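Local atomic coordinates of cytochrome P450 monooxygenase (Rhodococcus sp. ECU0066, PDB entry 6KBH), a protein that probably acts as a self-sufficient monooxygenase, carrying a heme P450 centre, an FMN and a [2Fe-2S] cluster on one polypeptide chain. Residues A139-F144 against W252-G256. Numbering follows the deposited sequence.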
loop_
_atom_site.group_PDB
_atom_site.type_symbol
_atom_site.label_atom_id
_atom_site.label_comp_id
_atom_site.label_asym_id
_atom_site.label_seq_id
_atom_site.Cartn_x
_atom_site.Cartn_y
_atom_site.Cartn_z
ATOM N N ALA A 139 -21.721 -0.017 -2.712
ATOM C CA ALA A 139 -22.236 0.145 -4.068
ATOM C C ALA A 139 -21.333 1.045 -4.900
ATOM O O ALA A 139 -21.093 0.773 -6.082
ATOM C CB ALA A 139 -23.657 0.708 -4.030
ATOM N N LEU A 140 -20.822 2.119 -4.304
ATOM C CA LEU A 140 -20.048 3.112 -5.035
ATOM C C LEU A 140 -18.544 2.879 -4.949
ATOM O O LEU A 140 -17.773 3.760 -5.341
ATOM C CB LEU A 140 -20.390 4.514 -4.522
ATOM C CG LEU A 140 -21.856 4.928 -4.688
ATOM C CD1 LEU A 140 -22.167 6.181 -3.882
ATOM C CD2 LEU A 140 -22.196 5.132 -6.157
ATOM N N MET A 141 -18.111 1.714 -4.465
ATOM C CA MET A 141 -16.695 1.507 -4.175
ATOM C C MET A 141 -15.873 1.250 -5.431
ATOM O O MET A 141 -14.771 1.792 -5.567
ATOM C CB MET A 141 -16.522 0.343 -3.203
ATOM C CG MET A 141 -15.071 -0.036 -2.962
ATOM S SD MET A 141 -14.097 1.294 -2.221
ATOM C CE MET A 141 -14.666 1.221 -0.526
ATOM N N GLU A 142 -16.397 0.437 -6.351
ATOM C CA GLU A 142 -15.588 -0.134 -7.429
ATOM C C GLU A 142 -14.715 0.860 -8.193
ATOM O O GLU A 142 -13.541 0.534 -8.436
ATOM C CB GLU A 142 -16.498 -0.892 -8.408
ATOM C CG GLU A 142 -15.746 -1.557 -9.556
ATOM C CD GLU A 142 -16.644 -2.391 -10.449
ATOM O OE1 GLU A 142 -17.838 -2.550 -10.116
ATOM O OE2 GLU A 142 -16.156 -2.885 -11.487
ATOM N N PRO A 143 -15.185 2.048 -8.598
ATOM C CA PRO A 143 -14.293 2.961 -9.337
ATOM C C PRO A 143 -13.066 3.395 -8.547
ATOM O O PRO A 143 -12.088 3.847 -9.155
ATOM C CB PRO A 143 -15.197 4.158 -9.663
ATOM C CG PRO A 143 -16.580 3.647 -9.542
ATOM C CD PRO A 143 -16.544 2.607 -8.473
ATOM N N PHE A 144 -13.082 3.266 -7.218
ATOM C CA PHE A 144 -11.942 3.660 -6.401
ATOM C C PHE A 144 -10.866 2.588 -6.318
ATOM O O PHE A 144 -9.740 2.896 -5.912
ATOM C CB PHE A 144 -12.405 4.017 -4.988
ATOM C CG PHE A 144 -13.189 5.293 -4.915
ATOM C CD1 PHE A 144 -12.557 6.516 -5.046
ATOM C CD2 PHE A 144 -14.559 5.267 -4.724
ATOM C CE1 PHE A 144 -13.277 7.686 -4.987
ATOM C CE2 PHE A 144 -15.283 6.434 -4.663
ATOM C CZ PHE A 144 -14.643 7.646 -4.796
ATOM N N TRP A 252 -16.980 8.378 -12.139
ATOM C CA TRP A 252 -17.704 7.940 -10.950
ATOM C C TRP A 252 -19.191 8.255 -11.065
ATOM O O TRP A 252 -20.035 7.422 -10.715
ATOM C CB TRP A 252 -17.099 8.592 -9.703
ATOM C CG TRP A 252 -17.526 7.972 -8.395
ATOM C CD1 TRP A 252 -17.490 6.649 -8.062
ATOM C CD2 TRP A 252 -18.037 8.661 -7.246
ATOM N NE1 TRP A 252 -17.956 6.470 -6.781
ATOM C CE2 TRP A 252 -18.295 7.690 -6.258
ATOM C CE3 TRP A 252 -18.303 10.003 -6.958
ATOM C CZ2 TRP A 252 -18.808 8.019 -5.004
ATOM C CZ3 TRP A 252 -18.812 10.326 -5.712
ATOM C CH2 TRP A 252 -19.059 9.338 -4.753
ATOM N N MET A 253 -19.529 9.447 -11.560
ATOM C CA MET A 253 -20.935 9.829 -11.676
ATOM C C MET A 253 -21.712 8.953 -12.652
ATOM O O MET A 253 -22.814 8.502 -12.292
ATOM C CB MET A 253 -21.037 11.313 -12.046
ATOM C CG MET A 253 -20.442 12.244 -11.007
ATOM S SD MET A 253 -21.096 11.903 -9.368
ATOM C CE MET A 253 -22.836 12.230 -9.633
ATOM N N PRO A 254 -21.236 8.681 -13.877
ATOM C CA PRO A 254 -21.969 7.727 -14.728
ATOM C C PRO A 254 -22.067 6.346 -14.109
ATOM O O PRO A 254 -23.107 5.690 -14.218
ATOM C CB PRO A 254 -21.158 7.719 -16.032
ATOM C CG PRO A 254 -19.821 8.247 -15.660
ATOM C CD PRO A 254 -20.077 9.248 -14.588
ATOM N N PHE A 255 -21.001 5.884 -13.451
ATOM C CA PHE A 255 -21.096 4.670 -12.644
ATOM C C PHE A 255 -22.191 4.800 -11.591
ATOM O O PHE A 255 -22.918 3.836 -11.324
ATOM C CB PHE A 255 -19.734 4.377 -12.012
ATOM C CG PHE A 255 -19.656 3.090 -11.216
ATOM C CD1 PHE A 255 -20.366 2.912 -10.035
ATOM C CD2 PHE A 255 -18.827 2.063 -11.645
ATOM C CE1 PHE A 255 -20.271 1.732 -9.320
ATOM C CE2 PHE A 255 -18.725 0.882 -10.926
ATOM C CZ PHE A 255 -19.447 0.719 -9.766
ATOM N N GLY A 256 -22.341 5.987 -11.004
ATOM C CA GLY A 256 -23.398 6.190 -10.029
ATOM C C GLY A 256 -24.788 6.124 -10.629
ATOM O O GLY A 256 -25.748 5.769 -9.941
#
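Trp252 and Phe255, one turn apart at the start of helix 252-262, lose 105 and 91 Å² to residues 139-144, the end of helix 133-139 and the turn after it. The indole of Trp252 makes the one hydrogen bond between the segments: its NE1 donates to Leu140 O at 3.1 Å with an N-H...O angle of 168°, close to linear. Because Leu140 is the first residue past helix 133-139 to leave helical phi/psi, the bond is taken up where the chain turns from that helix into the 3-10 turn 142-144, itself marked by Phe144 N to Met141 O at 2.8 Å. Leu140 also contributes apolar contact, with its CB 3.9 Å from Trp252 CZ2.

Over one face of the indole, Phe144 presents its ring edge; centroids 4.8 Å apart and planes at 61° define an edge-to-face pair with the five-membered ring. Phe144 lines the heme pocket of the P450 fold and touches the porphyrin, its side chain about 7 Å from that of the axial ligand Cys393, so Trp252 forms a second layer behind a heme-contacting residue. Phe191 of helix 183-192 meets both rings, extending the aromatic cluster.

Phe255, three residues further along the helix, packs against Pro143. Pro143 CG lies 3.6 Å from its ring centroid and 17° off the normal, a CH-pi contact over the face; that same carbon reaches Trp252 CD1 at 3.5 Å, so the pyrrolidine wedges between the two aromatic side chains. At the ring edge, Ala139 O approaches Phe255 CE1 to 3.5 Å. Glu142 CB comes within 3.6 Å of Phe255 CZ.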